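Local coordinates for prenyltransference for protein (Lavandula lanata, PDB 5HC8), which catalyses, as a lavandulyl diphosphate synthase of the cis-prenyltransferase family, the head-to-middle condensation of two dimethylallyl diphosphate units, at residues Ser90-Lys93 / Glu94-Ser98; Thr173-His177 / Leu178-Ile182; Leu200-Phe203 / Phe204-Gln207. All coordinates share one frame; numbering follows the deposited sequence.

The three contacts trace how local chemistry follows place in the fold. Contact 1, in helix 91-97, is partly buried: i to i+4 backbone bonds throughout, a threonine hydroxyl on the exposed side, valines and a leucine turned inward. Contact 2, also partly buried, closes helix 171-176, where side-chain amide, imidazole and a water supplement the last backbone bonds. Contact 3, wholly buried, relies on stacked rings and leucines, and its turn reaches the bound substrate analogue. Contacts 2 and 3 touch through Glu175 with Trp206 and Thr180 with Gln207, and both meet the second subunit; contact 1 stands apart, its centre about 28 Å from that of contact 3.

Contact 1 (Ser90-Lys93 / Glu94-Ser98); sequences SDVK and ELVTS
Ser90 O receives Glu94 N at 2.9 Å, and this i to i+4 bond starts a regular run. The hydroxyl of Ser90 turns elsewhere, to Asp86 O. Asp91 O follows by taking Leu95 N, while Leu95 CD1 packs alongside the same oxygen at 3.4 Å; the leucine side chain continues on to Ile49 and Ser50 of helix 34-54. Val92 O binds Val96 N at 3.0 Å, and one turn apart the two valines meet through methyl groups, Val92 CG1 to Val96 CG1 at 3.9 Å. This is the buried stripe of the amphipathic helix 91-97, which packs against helix 115-128 and on Phe104 of strand 103-107, an edge strand of the parallel sheet in this chain. Lys93 is on the exposed side, and its carbonyl oxygen is gripped twice by Thr97, by N at 3.2 Å and by OG1 at 2.9 Å, from opposite faces of the carbonyl plane. With chi1 at 67°, Thr97 OG1 sits between its own backbone N and carbonyl carbon, which turns the hydroxyl back down the helix to donate to Lys93 O.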
ATOM      1  N   SER A  90      -2.191  -4.829 -32.298  1.00 44.64           N
ATOM      2  CA  SER A  90      -2.362  -6.213 -32.661  1.00 46.83           C
ATOM      3  C   SER A  90      -3.070  -7.042 -31.577  1.00 46.45           C
ATOM      4  O   SER A  90      -4.234  -7.390 -31.707  1.00 40.01           O
ATOM      5  CB  SER A  90      -1.009  -6.840 -32.973  1.00 43.06           C
ATOM      6  OG  SER A  90      -0.165  -6.685 -31.858  1.00 54.18           O
ATOM      7  N   ASP A  91      -2.318  -7.357 -30.520  1.00 48.99           N
ATOM      8  CA  ASP A  91      -2.760  -8.275 -29.463  1.00 42.10           C
ATOM      9  C   ASP A  91      -4.071  -7.839 -28.864  1.00 34.47           C
ATOM     10  O   ASP A  91      -4.979  -8.640 -28.715  1.00 34.80           O
ATOM     11  CB  ASP A  91      -1.692  -8.358 -28.374  1.00 46.31           C
ATOM     12  CG  ASP A  91      -0.438  -8.993 -28.864  1.00 50.34           C
ATOM     13  OD1 ASP A  91      -0.442  -9.455 -30.036  1.00 53.77           O
ATOM     14  OD2 ASP A  91       0.542  -9.080 -28.089  1.00 42.94           O
ATOM     15  N   VAL A  92      -4.195  -6.573 -28.517  1.00 35.33           N
ATOM     16  CA  VAL A  92      -5.420  -6.159 -27.893  1.00 37.28           C
ATOM     17  C   VAL A  92      -6.593  -6.172 -28.856  1.00 40.25           C
ATOM     18  O   VAL A  92      -7.719  -6.518 -28.459  1.00 37.64           O
ATOM     19  CB  VAL A  92      -5.329  -4.778 -27.239  1.00 35.73           C
ATOM     20  CG1 VAL A  92      -6.692  -4.313 -26.792  1.00 36.83           C
ATOM     21  CG2 VAL A  92      -4.414  -4.861 -26.045  1.00 39.62           C
ATOM     22  N   LYS A  93      -6.333  -5.792 -30.102  1.00 43.03           N
ATOM     23  CA  LYS A  93      -7.389  -5.861 -31.128  1.00 46.73           C
ATOM     24  C   LYS A  93      -7.881  -7.335 -31.241  1.00 42.71           C
ATOM     25  O   LYS A  93      -9.093  -7.601 -31.242  1.00 46.67           O
ATOM     26  CB  LYS A  93      -6.856  -5.315 -32.464  1.00 53.84           C
ATOM     27  CG  LYS A  93      -7.639  -5.774 -33.693  1.00 62.20           C
ATOM     28  CD  LYS A  93      -7.057  -5.190 -34.975  1.00 70.41           C
ATOM     29  CE  LYS A  93      -8.099  -5.183 -36.095  1.00 79.77           C
ATOM     30  NZ  LYS A  93      -7.478  -5.461 -37.417  1.00 80.85           N
ATOM     31  N   GLU A  94      -6.961  -8.284 -31.273  1.00 40.66           N
ATOM     32  CA  GLU A  94      -7.344  -9.721 -31.254  1.00 44.62           C
ATOM     33  C   GLU A  94      -8.162 -10.160 -30.027  1.00 44.28           C
ATOM     34  O   GLU A  94      -9.141 -10.879 -30.149  1.00 36.79           O
ATOM     35  CB  GLU A  94      -6.089 -10.596 -31.354  1.00 52.26           C
ATOM     36  CG  GLU A  94      -6.324 -11.954 -32.014  1.00 68.09           C
ATOM     37  CD  GLU A  94      -6.739 -11.841 -33.498  1.00 79.52           C
ATOM     38  OE1 GLU A  94      -7.000 -12.892 -34.135  1.00 85.86           O
ATOM     39  OE2 GLU A  94      -6.801 -10.705 -34.044  1.00 84.98           O
ATOM     40  N   LEU A  95      -7.758  -9.726 -28.832  1.00 38.49           N
ATOM     41  CA  LEU A  95      -8.470 -10.081 -27.629  1.00 37.17           C
ATOM     42  C   LEU A  95      -9.925  -9.540 -27.533  1.00 35.59           C
ATOM     43  O   LEU A  95     -10.833 -10.234 -27.043  1.00 39.06           O
ATOM     44  CB  LEU A  95      -7.661  -9.591 -26.407  1.00 39.01           C
ATOM     45  CG  LEU A  95      -6.336 -10.335 -26.159  1.00 40.59           C
ATOM     46  CD1 LEU A  95      -5.315  -9.483 -25.397  1.00 42.22           C
ATOM     47  CD2 LEU A  95      -6.697 -11.595 -25.411  1.00 41.88           C
ATOM     48  N   VAL A  96     -10.137  -8.298 -27.929  1.00 36.04           N
ATOM     49  CA  VAL A  96     -11.435  -7.689 -27.762  1.00 40.61           C
ATOM     50  C   VAL A  96     -12.402  -8.185 -28.866  1.00 45.66           C
ATOM     51  O   VAL A  96     -13.629  -8.211 -28.645  1.00 48.86           O
ATOM     52  CB  VAL A  96     -11.362  -6.153 -27.699  1.00 42.94           C
ATOM     53  CG1 VAL A  96     -10.367  -5.696 -26.658  1.00 44.38           C
ATOM     54  CG2 VAL A  96     -10.987  -5.533 -29.022  1.00 45.43           C
ATOM     55  N   THR A  97     -11.840  -8.599 -30.004  1.00 44.52           N
ATOM     56  CA  THR A  97     -12.639  -9.187 -31.127  1.00 50.36           C
ATOM     57  C   THR A  97     -12.726 -10.713 -31.128  1.00 54.38           C
ATOM     58  O   THR A  97     -13.446 -11.283 -31.948  1.00 52.31           O
ATOM     59  CB  THR A  97     -12.248  -8.646 -32.532  1.00 42.99           C
ATOM     60  OG1 THR A  97     -10.929  -9.044 -32.914  1.00 41.06           O
ATOM     61  CG2 THR A  97     -12.327  -7.132 -32.533  1.00 48.60           C
ATOM     62  N   SER A  98     -12.048 -11.370 -30.180  1.00 53.53           N
ATOM     63  CA  SER A  98     -12.213 -12.806 -29.959  1.00 44.12           C
ATOM     64  C   SER A  98     -13.496 -13.103 -29.227  1.00 41.41           C
ATOM     65  O   SER A  98     -14.233 -12.202 -28.791  1.00 42.15           O
ATOM     66  CB  SER A  98     -11.062 -13.363 -29.118  1.00 45.57           C
ATOM     67  OG  SER A  98     -11.224 -13.048 -27.739  1.00 42.33           O
TER

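Contact 2 (Thr173-His177 / Leu178-Ile182); sequences TFEQH and LMTNI
Leu178 N donates to Glu175 O at 3.3 Å, three residues back and well above the carbonyl plane, while Leu178 CD2 meets Phe174 CE1 obliquely at 4.2 Å. Beyond the segments, Leu178 packs on Ala151 of helix 144-160 and on Trp206, whose indole stacks with the Phe174 ring. Thr180 makes its link through a water: the molecule lies 2.7 Å from Thr180 OG1 and 2.8 Å from both Glu175 O and Glu175 OE2, bridging loop to helix. The threonine hydroxyl also bonds Gln207, and the other carboxylate oxygen of Glu175 takes Trp206 NE1. Asn181 turns its amide back toward the last turn of the helix, with CG between its backbone N and carbonyl carbon (chi1 67°). Asn181 ND2 thereby donates to Gln176 O at 2.9 Å, in the amide's own plane but above that of the carbonyl. Within the helical segment, His177 ND1 reaches one turn back to Thr173 O at 2.8 Å. The carbonyls of Thr173, Glu175 and Gln176 thus find imidazole, backbone N-H and amide donors, with the water close by Glu175 O, a polar closure that is likely to offset the loss of regular helical bonding.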
ATOM      1  N   THR A 173     -17.187   8.503  -1.582  1.00 30.67           N
ATOM      2  CA  THR A 173     -17.047   9.678  -2.456  1.00 33.28           C
ATOM      3  C   THR A 173     -15.619   9.778  -3.008  1.00 31.11           C
ATOM      4  O   THR A 173     -15.372  10.022  -4.179  1.00 29.76           O
ATOM      5  CB  THR A 173     -17.402  10.959  -1.637  1.00 37.58           C
ATOM      6  OG1 THR A 173     -18.787  10.842  -1.229  1.00 40.76           O
ATOM      7  CG2 THR A 173     -17.220  12.184  -2.504  1.00 41.06           C
ATOM      8  N   PHE A 174     -14.677   9.472  -2.137  1.00 31.88           N
ATOM      9  CA  PHE A 174     -13.278   9.592  -2.540  1.00 31.10           C
ATOM     10  C   PHE A 174     -12.971   8.581  -3.617  1.00 29.78           C
ATOM     11  O   PHE A 174     -12.461   8.906  -4.678  1.00 30.52           O
ATOM     12  CB  PHE A 174     -12.373   9.528  -1.306  1.00 31.69           C
ATOM     13  CG  PHE A 174     -11.019  10.100  -1.570  1.00 31.11           C
ATOM     14  CD1 PHE A 174     -10.085   9.352  -2.236  1.00 30.37           C
ATOM     15  CD2 PHE A 174     -10.742  11.419  -1.254  1.00 33.31           C
ATOM     16  CE1 PHE A 174      -8.849   9.883  -2.531  1.00 33.30           C
ATOM     17  CE2 PHE A 174      -9.485  11.963  -1.537  1.00 30.55           C
ATOM     18  CZ  PHE A 174      -8.570  11.202  -2.230  1.00 33.77           C
ATOM     19  N   GLU A 175     -13.520   7.389  -3.454  1.00 32.06           N
ATOM     20  CA  GLU A 175     -13.397   6.309  -4.411  1.00 32.42           C
ATOM     21  C   GLU A 175     -13.939   6.651  -5.785  1.00 32.81           C
ATOM     22  O   GLU A 175     -13.352   6.335  -6.812  1.00 33.28           O
ATOM     23  CB  GLU A 175     -14.104   5.121  -3.727  1.00 39.52           C
ATOM     24  CG  GLU A 175     -14.193   3.731  -4.317  1.00 41.42           C
ATOM     25  CD  GLU A 175     -12.984   2.923  -4.052  1.00 37.07           C
ATOM     26  OE1 GLU A 175     -12.742   2.379  -2.923  1.00 27.73           O
ATOM     27  OE2 GLU A 175     -12.248   2.901  -5.042  1.00 40.26           O
ATOM     28  N   GLN A 176     -15.057   7.386  -5.857  1.00 33.35           N
ATOM     29  CA  GLN A 176     -15.663   7.676  -7.182  1.00 31.27           C
ATOM     30  C   GLN A 176     -14.879   8.721  -7.986  1.00 29.43           C
ATOM     31  O   GLN A 176     -15.127   8.947  -9.159  1.00 30.36           O
ATOM     32  CB  GLN A 176     -17.089   8.276  -7.031  1.00 40.56           C
ATOM     33  CG  GLN A 176     -18.101   7.505  -6.209  1.00 53.54           C
ATOM     34  CD  GLN A 176     -19.248   8.439  -5.726  1.00 65.55           C
ATOM     35  OE1 GLN A 176     -19.515   9.498  -6.330  1.00 80.69           O
ATOM     36  NE2 GLN A 176     -19.911   8.062  -4.632  1.00 73.27           N
ATOM     37  N   HIS A 177     -13.867   9.327  -7.363  1.00 29.55           N
ATOM     38  CA  HIS A 177     -13.017  10.308  -8.085  1.00 28.16           C
ATOM     39  C   HIS A 177     -11.624   9.824  -8.451  1.00 28.54           C
ATOM     40  O   HIS A 177     -10.852  10.567  -9.081  1.00 29.23           O
ATOM     41  CB  HIS A 177     -12.985  11.555  -7.210  1.00 30.28           C
ATOM     42  CG  HIS A 177     -14.317  12.235  -7.152  1.00 31.76           C
ATOM     43  ND1 HIS A 177     -15.228  12.013  -6.143  1.00 34.10           N
ATOM     44  CD2 HIS A 177     -14.925  13.062  -8.045  1.00 36.54           C
ATOM     45  CE1 HIS A 177     -16.324  12.724  -6.385  1.00 36.79           C
ATOM     46  NE2 HIS A 177     -16.157  13.369  -7.528  1.00 35.46           N
ATOM     47  N   LEU A 178     -11.310   8.574  -8.105  1.00 27.64           N
ATOM     48  CA  LEU A 178     -10.034   7.989  -8.549  1.00 27.88           C
ATOM     49  C   LEU A 178     -10.166   7.524  -9.936  1.00 30.21           C
ATOM     50  O   LEU A 178     -11.300   7.396 -10.473  1.00 29.97           O
ATOM     51  CB  LEU A 178      -9.659   6.799  -7.625  1.00 26.08           C
ATOM     52  CG  LEU A 178      -9.412   7.278  -6.195  1.00 24.57           C
ATOM     53  CD1 LEU A 178      -9.534   6.106  -5.229  1.00 27.59           C
ATOM     54  CD2 LEU A 178      -7.988   7.866  -6.062  1.00 23.26           C
ATOM     55  N   MET A 179      -9.013   7.222 -10.531  1.00 27.45           N
ATOM     56  CA  MET A 179      -8.924   6.672 -11.860  1.00 27.12           C
ATOM     57  C   MET A 179      -9.520   5.291 -11.987  1.00 26.00           C
ATOM     58  O   MET A 179      -9.882   4.915 -13.095  1.00 24.75           O
ATOM     59  CB  MET A 179      -7.483   6.704 -12.394  1.00 28.69           C
ATOM     60  CG  MET A 179      -7.019   8.118 -12.722  1.00 31.28           C
ATOM     61  SD  MET A 179      -5.327   8.160 -13.359  1.00 31.86           S
ATOM     62  CE  MET A 179      -4.466   8.691 -11.914  1.00 33.64           C
ATOM     63  N   THR A 180      -9.718   4.573 -10.862  1.00 23.33           N
ATOM     64  CA  THR A 180     -10.319   3.257 -10.914  1.00 22.82           C
ATOM     65  C   THR A 180     -11.853   3.366 -10.884  1.00 26.86           C
ATOM     66  O   THR A 180     -12.527   2.327 -10.802  1.00 25.12           O
ATOM     67  CB  THR A 180      -9.809   2.428  -9.713  1.00 21.97           C
ATOM     68  OG1 THR A 180      -9.728   3.258  -8.519  1.00 25.62           O
ATOM     69  CG2 THR A 180      -8.467   1.891 -10.098  1.00 24.37           C
ATOM     70  N   ASN A 181     -12.399   4.607 -10.964  1.00 26.38           N
ATOM     71  CA  ASN A 181     -13.885   4.784 -10.994  1.00 29.75           C
ATOM     72  C   ASN A 181     -14.562   4.107 -12.211  1.00 29.37           C
ATOM     73  O   ASN A 181     -15.788   3.932 -12.261  1.00 32.23           O
ATOM     74  CB  ASN A 181     -14.324   6.254 -10.807  1.00 27.30           C
ATOM     75  CG  ASN A 181     -13.918   7.126 -11.952  1.00 31.57           C
ATOM     76  OD1 ASN A 181     -13.526   6.669 -13.004  1.00 31.33           O
ATOM     77  ND2 ASN A 181     -13.920   8.435 -11.691  1.00 34.10           N
ATOM     78  N   ILE A 182     -13.777   3.719 -13.167  1.00 28.28           N
ATOM     79  CA  ILE A 182     -14.263   2.946 -14.281  1.00 32.25           C
ATOM     80  C   ILE A 182     -14.566   1.479 -13.971  1.00 28.29           C
ATOM     81  O   ILE A 182     -15.011   0.794 -14.856  1.00 30.35           O
ATOM     82  CB  ILE A 182     -13.305   3.027 -15.461  1.00 32.90           C
ATOM     83  CG1 ILE A 182     -11.932   2.381 -15.107  1.00 34.86           C
ATOM     84  CG2 ILE A 182     -13.153   4.482 -15.952  1.00 33.89           C
ATOM     85  CD1 ILE A 182     -11.142   1.998 -16.315  1.00 34.46           C
TER
HETATM   86  O   HOH W   1     -12.229   3.897  -7.674  1.00 21.74           O

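Contact 3 (Leu200-Phe203 / Phe204-Gln207); sequences LSNF and FLWQ. With ISY (3-methylbut-3-enylsulfanyl(phosphonooxy)phosphinic acid), chain F.
Part of the pocket for the bound substrate analogue is a type I' beta turn, Leu200 to Phe203, in the loop between strands 190-193 and 212-215 of the parallel sheet characteristic of cis-prenyltransferases. Where the loop runs on from the turn, Phe203 and Phe204 form an offset stack, with ring centroids 4.2 Å apart and planes at 23°. The rings lie side by side and point the same way, an arrangement their different first torsions help to bring about: Phe203 holds CG anti to the backbone N (chi1 -167°), whereas Phe204 holds it anti to the carbonyl carbon (chi1 -64°). The rings come closest at Phe203 CZ and Phe204 CE2, 3.5 Å, CZ lying over the Phe204 face toward its rim. Gln207 CG lies over the opposite face of the Phe204 ring, and Phe203 is itself stacked with Trp63 of the analogue's pocket. An alanine in place of Phe203 is likely to leave one face of the Phe204 ring without its stacking partner and to open a gap beside Trp63.

On the other side of the chain Leu200 CD1 meets Leu205 CD2 at 3.9 Å, and Leu205 CD1 comes within 4.0 Å of Asn202 OD1. Helix 144-160 holds that amide, OD1 taking Arg145 N and ND2 giving to Glu146, with Gln68 a further partner of ND2. Trp206 crosses to the second subunit, where its carbonyl and indole both engage Arg145 of that chain. Inside the turn, Phe203 N donates to Leu200 O at 3.0 Å. Both central residues adopt positive phi, and Ser201, the first of them, has its CB directed away from 204-207; its OG, also hydrogen-bonded with Arg193, donates to O5 of the thio-analogue ISY at 2.7 Å.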
ATOM      1  N   LEU A 200       5.686  -1.469  -3.541  1.00 19.76           N
ATOM      2  CA  LEU A 200       4.637  -1.023  -4.453  1.00 20.62           C
ATOM      3  C   LEU A 200       5.151  -0.121  -5.531  1.00 21.14           C
ATOM      4  O   LEU A 200       4.520  -0.023  -6.605  1.00 21.41           O
ATOM      5  CB  LEU A 200       3.530  -0.328  -3.637  1.00 22.13           C
ATOM      6  CG  LEU A 200       2.927  -1.213  -2.527  1.00 22.83           C
ATOM      7  CD1 LEU A 200       1.954  -0.345  -1.718  1.00 24.95           C
ATOM      8  CD2 LEU A 200       2.193  -2.417  -3.108  1.00 23.15           C
ATOM      9  N   SER A 201       6.278   0.559  -5.289  1.00 21.40           N
ATOM     10  CA  SER A 201       6.816   1.470  -6.313  1.00 22.78           C
ATOM     11  C   SER A 201       5.842   2.499  -6.891  1.00 21.84           C
ATOM     12  O   SER A 201       5.928   2.885  -8.057  1.00 20.67           O
ATOM     13  CB  SER A 201       7.494   0.705  -7.460  1.00 23.07           C
ATOM     14  OG  SER A 201       8.407  -0.234  -6.930  1.00 25.40           O
ATOM     15  N   ASN A 202       4.923   2.949  -6.053  1.00 20.62           N
ATOM     16  CA  ASN A 202       3.956   3.988  -6.348  1.00 23.84           C
ATOM     17  C   ASN A 202       2.903   3.504  -7.347  1.00 24.02           C
ATOM     18  O   ASN A 202       2.355   4.262  -8.182  1.00 22.26           O
ATOM     19  CB  ASN A 202       4.617   5.352  -6.676  1.00 23.97           C
ATOM     20  CG  ASN A 202       3.608   6.452  -6.795  1.00 23.66           C
ATOM     21  OD1 ASN A 202       2.685   6.552  -5.997  1.00 22.87           O
ATOM     22  ND2 ASN A 202       3.734   7.251  -7.835  1.00 24.36           N
ATOM     23  N   PHE A 203       2.594   2.198  -7.255  1.00 21.80           N
ATOM     24  CA  PHE A 203       1.346   1.706  -7.847  1.00 21.31           C
ATOM     25  C   PHE A 203       0.144   2.158  -7.005  1.00 21.62           C
ATOM     26  O   PHE A 203       0.205   3.136  -6.217  1.00 19.95           O
ATOM     27  CB  PHE A 203       1.447   0.172  -8.042  1.00 22.34           C
ATOM     28  CG  PHE A 203       0.377  -0.477  -8.906  1.00 21.75           C
ATOM     29  CD1 PHE A 203      -0.145   0.102 -10.077  1.00 22.42           C
ATOM     30  CD2 PHE A 203      -0.028  -1.774  -8.586  1.00 25.15           C
ATOM     31  CE1 PHE A 203      -1.110  -0.505 -10.827  1.00 23.03           C
ATOM     32  CE2 PHE A 203      -1.007  -2.427  -9.362  1.00 28.02           C
ATOM     33  CZ  PHE A 203      -1.527  -1.809 -10.511  1.00 26.81           C
ATOM     34  N   PHE A 204      -0.999   1.471  -7.172  1.00 21.72           N
ATOM     35  CA  PHE A 204      -2.110   1.708  -6.281  1.00 23.95           C
ATOM     36  C   PHE A 204      -1.708   1.829  -4.834  1.00 21.10           C
ATOM     37  O   PHE A 204      -0.901   1.040  -4.284  1.00 22.64           O
ATOM     38  CB  PHE A 204      -3.140   0.509  -6.328  1.00 25.83           C
ATOM     39  CG  PHE A 204      -3.840   0.262  -7.633  1.00 23.35           C
ATOM     40  CD1 PHE A 204      -4.292   1.275  -8.446  1.00 24.13           C
ATOM     41  CD2 PHE A 204      -4.112  -1.052  -8.033  1.00 26.93           C
ATOM     42  CE1 PHE A 204      -4.914   1.002  -9.636  1.00 25.21           C
ATOM     43  CE2 PHE A 204      -4.788  -1.342  -9.239  1.00 27.06           C
ATOM     44  CZ  PHE A 204      -5.219  -0.303 -10.049  1.00 26.10           C
ATOM     45  N   LEU A 205      -2.357   2.749  -4.133  1.00 22.18           N
ATOM     46  CA  LEU A 205      -2.176   2.907  -2.716  1.00 21.23           C
ATOM     47  C   LEU A 205      -3.563   2.850  -2.083  1.00 22.09           C
ATOM     48  O   LEU A 205      -3.817   1.960  -1.306  1.00 24.75           O
ATOM     49  CB  LEU A 205      -1.465   4.253  -2.377  1.00 21.16           C
ATOM     50  CG  LEU A 205      -0.033   4.339  -2.974  1.00 18.87           C
ATOM     51  CD1 LEU A 205       0.521   5.751  -2.685  1.00 18.84           C
ATOM     52  CD2 LEU A 205       0.886   3.314  -2.427  1.00 21.23           C
ATOM     53  N   TRP A 206      -4.467   3.815  -2.393  1.00 19.31           N
ATOM     54  CA  TRP A 206      -5.822   3.785  -1.882  1.00 20.69           C
ATOM     55  C   TRP A 206      -6.476   2.392  -2.087  1.00 20.25           C
ATOM     56  O   TRP A 206      -7.227   1.914  -1.208  1.00 24.50           O
ATOM     57  CB  TRP A 206      -6.678   4.829  -2.576  1.00 22.35           C
ATOM     58  CG  TRP A 206      -8.135   4.704  -2.281  1.00 22.78           C
ATOM     59  CD1 TRP A 206      -9.026   3.849  -2.856  1.00 20.74           C
ATOM     60  CD2 TRP A 206      -8.853   5.426  -1.257  1.00 21.44           C
ATOM     61  NE1 TRP A 206     -10.267   4.019  -2.278  1.00 24.58           N
ATOM     62  CE2 TRP A 206     -10.184   4.975  -1.285  1.00 23.70           C
ATOM     63  CE3 TRP A 206      -8.512   6.441  -0.373  1.00 23.98           C
ATOM     64  CZ2 TRP A 206     -11.160   5.515  -0.442  1.00 24.69           C
ATOM     65  CZ3 TRP A 206      -9.431   6.890   0.516  1.00 27.42           C
ATOM     66  CH2 TRP A 206     -10.773   6.482   0.433  1.00 26.01           C
ATOM     67  N   GLN A 207      -6.188   1.832  -3.240  1.00 21.03           N
ATOM     68  CA  GLN A 207      -6.795   0.587  -3.674  1.00 21.73           C
ATOM     69  C   GLN A 207      -6.420  -0.653  -2.898  1.00 22.34           C
ATOM     70  O   GLN A 207      -7.098  -1.679  -3.093  1.00 19.48           O
ATOM     71  CB  GLN A 207      -6.671   0.381  -5.196  1.00 21.04           C
ATOM     72  CG  GLN A 207      -7.388   1.423  -6.049  1.00 22.95           C
ATOM     73  CD  GLN A 207      -6.645   2.753  -6.288  1.00 24.84           C
ATOM     74  OE1 GLN A 207      -5.565   3.023  -5.694  1.00 24.97           O
ATOM     75  NE2 GLN A 207      -7.218   3.595  -7.163  1.00 24.77           N
TER
HETATM   76  P1  ISY F 405      11.398   0.258  -8.657  1.00 31.31           P
HETATM   77  O2  ISY F 405      10.441   0.684  -9.941  1.00 34.67           O
HETATM   78  P3  ISY F 405      10.218  -0.079 -11.303  1.00 33.65           P
HETATM   79  O4  ISY F 405      11.615  -1.306  -8.596  1.00 36.30           O
HETATM   80  O5  ISY F 405      10.885   0.810  -7.296  1.00 31.38           O
HETATM   81  O6  ISY F 405      12.732   0.932  -8.949  1.00 33.52           O
HETATM   82  O7  ISY F 405      11.462  -0.767 -11.737  1.00 31.62           O
HETATM   83  O8  ISY F 405       9.531   0.931 -12.333  1.00 33.91           O
HETATM   84  S9  ISY F 405       8.864  -1.653 -10.801  1.00 34.30           S
HETATM   85  C10 ISY F 405       7.316  -0.783 -10.873  1.00 36.99           C
HETATM   86  C11 ISY F 405       6.694  -1.388 -12.106  1.00 40.63           C
HETATM   87  C12 ISY F 405       6.069  -0.535 -13.175  1.00 35.30           C
HETATM   88  C13 ISY F 405       5.471  -1.194 -14.331  1.00 37.95           C
HETATM   89  C14 ISY F 405       6.221   0.940 -13.182  1.00 36.43           C